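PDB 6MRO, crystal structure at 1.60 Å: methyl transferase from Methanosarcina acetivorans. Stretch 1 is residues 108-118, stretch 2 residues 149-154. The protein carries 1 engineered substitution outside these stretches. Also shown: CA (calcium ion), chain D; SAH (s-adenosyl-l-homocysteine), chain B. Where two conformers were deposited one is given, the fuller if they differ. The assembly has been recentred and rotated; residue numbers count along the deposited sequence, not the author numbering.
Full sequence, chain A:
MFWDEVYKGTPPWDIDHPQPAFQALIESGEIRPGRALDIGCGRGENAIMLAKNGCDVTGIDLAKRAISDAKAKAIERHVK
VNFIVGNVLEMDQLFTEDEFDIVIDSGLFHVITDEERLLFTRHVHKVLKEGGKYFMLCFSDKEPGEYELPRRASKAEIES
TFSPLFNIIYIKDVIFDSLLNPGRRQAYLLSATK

Stretch 1, residues 108-118: LFHVITDEERL
Stretch 2 149-154: LPRRAS

Residues 108-118 form a compact turn leading into a helix, and residues 149-154, which have no regular helix or strand, pass beside it. The nearest CA atoms across the pair are those of His-110 and Arg-152, 7.2 Å apart, and the contact buries 311 Å² in total. Arg-151 has the largest covered area, 130 Å² for the whole residue, followed by His-110 with 63 Å².

Leu-108 (phi/psi -80/-52, chi1 t, chi2 p) is buried and out of reach of stretch 2; its CD1 lies 3.5 Å from C8 of S-adenosyl-L-homocysteine (SAH). Its backbone sets the turn: Leu-108 O accepts from Val-111 N at 2.7 Å and from Ile-112 N at 3.1 Å. Phe-109 (-47/-39, chi1 t, chi2 71°) has a CA-to-CB bond directed sideways, but its ring end comes nearer to stretch 2. Ala-153 CB (-98/129), directed toward stretch 1, meets the ring edge at Phe-109 CE2, 4.1 Å away; both residues are buried, and the small methyl makes an apolar contact suited to that setting.

His-110 (-54/-34, chi1 t, chi2 72°) is likewise sideways at CB, with its ring end closer. Arg-151 O lies near the ring plane, 3.0 Å from His-110 CE1, a close approach of a polarised ring carbon to a carbonyl. Pro-150, which follows a cis peptide bond and has phi/psi -60/164, places CB 4.3 Å from His-110 NE2.

The CA-to-CB bonds of Val-111 (-102/-12, chi1 m) and Ile-112 (-62/131, chi1 and chi2 both m) are directed away from stretch 2; Val-111 CG2 is 4.0 Å from SAH C8. Ile-112 O is the acceptor for Arg-151, which, with phi/psi -55/153, extends through chi1 m, chi2 t, chi3 m and chi4 160° so that its guanidinium edge faces this oxygen. Arg-151 NH1 and NH2 each donate to Ile-112 O at 3.2 Å, with N-H...O angles of 149° and 145°, making a fork that a guanidinium's two terminal nitrogens fit well.

Thr-113 (-77/162, chi1 p) has its CA-to-CB bond directed away; Thr-113 O accepts from Glu-116 N at 3.0 Å. Asp-114 (-56/-47, chi1 m, chi2 -5°) starts sideways and swings its carboxylate closer: OD1 forms a salt bridge with Arg-151 NH2 at 3.2 Å, offsetting that charge near the guanidinium plane. Asp-114 O accepts from Arg-117 N at 3.1 Å. Glu-115 (-69/-13, m, t) and Glu-116 (-105/2, m, m) remain out of reach.

Arg-117 (-71/-45, chi1 m, chi2 -135°, chi3 t, chi4 -70°) directs CA-to-CB toward stretch 2; its NH1 donates to Phe-109 O at 2.8 Å, bracing the turn from the helix. Arg-117 NH2 is 3.1 Å from Arg-151 NH2, like charges without a hydrogen bond. Leu-118 (-62/-49, t, p) does not contact stretch 2. Leu-149 (-133/128), Arg-152 (-137/151, m, t, m; O to calcium CA 2.3 Å) and Ser-154 (-89/167, p) complete stretch 2.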

# COMPACT_ATOMS: atom_id res chain seq x y z
N LEU A 108 3.96 -2.49 0.38
CA LEU A 108 4.73 -2.50 -0.87
C LEU A 108 6.05 -1.74 -0.72
O LEU A 108 7.11 -2.27 -1.07
CB LEU A 108 3.90 -1.90 -2.02
CG LEU A 108 4.66 -1.75 -3.35
CD1 LEU A 108 5.25 -3.11 -3.83
CD2 LEU A 108 3.79 -1.12 -4.47
N PHE A 109 5.99 -0.50 -0.22
CA PHE A 109 7.22 0.25 0.02
C PHE A 109 8.23 -0.61 0.74
O PHE A 109 9.42 -0.60 0.40
CB PHE A 109 6.93 1.51 0.82
CG PHE A 109 8.18 2.24 1.26
CD1 PHE A 109 8.96 2.91 0.33
CD2 PHE A 109 8.58 2.22 2.58
CE1 PHE A 109 10.12 3.58 0.73
CE2 PHE A 109 9.73 2.88 2.99
CZ PHE A 109 10.51 3.55 2.07
N HIS A 110 7.75 -1.42 1.69
CA HIS A 110 8.59 -2.32 2.48
C HIS A 110 9.44 -3.23 1.61
O HIS A 110 10.57 -3.56 1.97
CB HIS A 110 7.69 -3.13 3.42
CG HIS A 110 8.40 -4.22 4.17
ND1 HIS A 110 9.27 -3.96 5.21
CD2 HIS A 110 8.33 -5.57 4.06
CE1 HIS A 110 9.72 -5.11 5.70
NE2 HIS A 110 9.17 -6.10 5.02
N VAL A 111 8.93 -3.65 0.44
CA VAL A 111 9.66 -4.61 -0.38
C VAL A 111 10.38 -3.97 -1.55
O VAL A 111 11.22 -4.63 -2.18
CB VAL A 111 8.75 -5.75 -0.89
CG1 VAL A 111 8.11 -6.47 0.28
CG2 VAL A 111 7.70 -5.23 -1.85
N ILE A 112 10.09 -2.71 -1.87
CA ILE A 112 10.80 -2.02 -2.94
C ILE A 112 12.28 -1.92 -2.60
O ILE A 112 12.65 -1.50 -1.49
CB ILE A 112 10.17 -0.63 -3.16
CG1 ILE A 112 8.73 -0.76 -3.66
CG2 ILE A 112 11.00 0.21 -4.15
CD1 ILE A 112 8.60 -1.44 -5.04
N THR A 113 13.14 -2.30 -3.54
CA THR A 113 14.57 -2.29 -3.29
C THR A 113 15.14 -0.87 -3.36
O THR A 113 14.54 0.04 -3.93
CB THR A 113 15.33 -3.17 -4.29
OG1 THR A 113 15.28 -2.54 -5.59
CG2 THR A 113 14.71 -4.56 -4.38
N ASP A 114 16.33 -0.71 -2.78
CA ASP A 114 16.98 0.60 -2.72
C ASP A 114 17.13 1.20 -4.11
O ASP A 114 16.82 2.38 -4.33
CB ASP A 114 18.34 0.48 -2.04
CG ASP A 114 18.24 0.30 -0.54
OD1 ASP A 114 17.12 0.35 0.00
OD2 ASP A 114 19.30 0.10 0.10
N GLU A 115 17.61 0.41 -5.07
CA GLU A 115 17.85 0.95 -6.41
C GLU A 115 16.56 1.29 -7.15
O GLU A 115 16.62 1.98 -8.18
CB GLU A 115 18.68 -0.03 -7.24
CG GLU A 115 20.17 0.08 -6.96
CD GLU A 115 21.00 -0.85 -7.83
OE1 GLU A 115 22.05 -0.40 -8.34
OE2 GLU A 115 20.61 -2.02 -7.99
N GLU A 116 15.41 0.84 -6.66
CA GLU A 116 14.12 1.16 -7.26
C GLU A 116 13.33 2.20 -6.48
O GLU A 116 12.22 2.54 -6.89
CB GLU A 116 13.29 -0.12 -7.41
CG GLU A 116 13.92 -1.22 -8.28
CD GLU A 116 14.29 -0.76 -9.68
OE1 GLU A 116 13.44 -0.15 -10.36
OE2 GLU A 116 15.43 -1.03 -10.13
N ARG A 117 13.88 2.73 -5.39
CA ARG A 117 13.11 3.59 -4.50
C ARG A 117 12.81 4.95 -5.13
O ARG A 117 11.68 5.45 -5.03
CB ARG A 117 13.83 3.77 -3.16
CG ARG A 117 13.62 2.63 -2.17
CD ARG A 117 13.33 3.15 -0.77
NE ARG A 117 13.41 2.13 0.28
CZ ARG A 117 12.55 1.12 0.43
NH1 ARG A 117 11.53 0.98 -0.41
NH2 ARG A 117 12.70 0.25 1.42
N LEU A 118 13.80 5.59 -5.77
CA LEU A 118 13.55 6.89 -6.38
C LEU A 118 12.50 6.77 -7.48
O LEU A 118 11.55 7.55 -7.53
CB LEU A 118 14.85 7.49 -6.94
CG LEU A 118 14.70 8.53 -8.07
CD1 LEU A 118 13.95 9.78 -7.62
CD2 LEU A 118 16.06 8.92 -8.67
N LEU A 149 17.00 -7.80 9.75
CA LEU A 149 16.53 -8.49 8.56
C LEU A 149 15.19 -9.15 8.90
O LEU A 149 15.09 -9.85 9.91
CB LEU A 149 17.54 -9.55 8.11
CG LEU A 149 17.72 -9.74 6.60
CD1 LEU A 149 18.29 -8.48 5.97
CD2 LEU A 149 18.62 -10.94 6.33
N PRO A 150 14.14 -8.92 8.10
CA PRO A 150 14.00 -8.02 6.94
C PRO A 150 14.25 -6.55 7.30
O PRO A 150 14.26 -6.21 8.48
CB PRO A 150 12.54 -8.22 6.52
CG PRO A 150 12.17 -9.54 7.06
CD PRO A 150 12.92 -9.71 8.33
N ARG A 151 14.47 -5.72 6.29
CA ARG A 151 14.58 -4.28 6.51
C ARG A 151 13.36 -3.76 7.25
O ARG A 151 12.27 -4.33 7.17
CB ARG A 151 14.73 -3.53 5.18
CG ARG A 151 16.11 -3.57 4.55
CD ARG A 151 16.06 -2.94 3.16
NE ARG A 151 15.07 -3.60 2.32
CZ ARG A 151 14.53 -3.06 1.23
NH1 ARG A 151 13.63 -3.74 0.53
NH2 ARG A 151 14.88 -1.84 0.84
N ARG A 152 13.54 -2.68 8.00
CA ARG A 152 12.43 -1.94 8.57
C ARG A 152 12.72 -0.46 8.38
O ARG A 152 13.88 -0.04 8.33
CB ARG A 152 12.21 -2.26 10.06
CG ARG A 152 12.02 -3.76 10.38
CD ARG A 152 11.32 -3.98 11.73
NE ARG A 152 12.09 -3.44 12.86
CZ ARG A 152 13.11 -4.06 13.45
NH1 ARG A 152 13.50 -5.26 13.03
NH2 ARG A 152 13.74 -3.48 14.47
N ALA A 153 11.66 0.34 8.27
CA ALA A 153 11.81 1.73 7.88
C ALA A 153 11.79 2.62 9.12
O ALA A 153 10.90 2.49 9.97
CB ALA A 153 10.72 2.15 6.90
N SER A 154 12.79 3.48 9.25
CA SER A 154 12.81 4.47 10.32
C SER A 154 12.09 5.73 9.85
O SER A 154 11.81 5.90 8.67
CB SER A 154 14.24 4.80 10.72
OG SER A 154 14.88 5.48 9.66
CA CA D . 16.09 0.53 8.32
N SAH B . -1.04 -4.95 0.11
CA SAH B . -1.25 -6.40 0.28
CB SAH B . -0.01 -7.18 -0.14
CG SAH B . 1.27 -6.69 0.53
SD SAH B . 2.71 -7.73 0.19
C SAH B . -1.62 -6.76 1.71
O SAH B . -1.58 -5.91 2.61
OXT SAH B . -1.96 -7.92 1.98
C5' SAH B . 3.43 -6.70 -1.13
C4' SAH B . 2.73 -6.89 -2.48
O4' SAH B . 3.36 -6.06 -3.44
C3' SAH B . 2.75 -8.32 -3.03
O3' SAH B . 1.41 -8.69 -3.30
C2' SAH B . 3.62 -8.21 -4.28
O2' SAH B . 3.25 -9.09 -5.33
C1' SAH B . 3.43 -6.76 -4.67
N9 SAH B . 4.53 -6.17 -5.45
C8 SAH B . 5.88 -6.24 -5.21
N7 SAH B . 6.51 -5.51 -6.15
C5 SAH B . 5.58 -4.96 -6.97
C6 SAH B . 5.66 -4.13 -8.09
N6 SAH B . 6.84 -3.73 -8.55
N1 SAH B . 4.51 -3.74 -8.71
C2 SAH B . 3.27 -4.15 -8.24
N3 SAH B . 3.19 -4.98 -7.14
C4 SAH B . 4.33 -5.36 -6.52
O HOH W 1 16.37 -1.79 8.74
O HOH W 2 15.69 0.03 5.94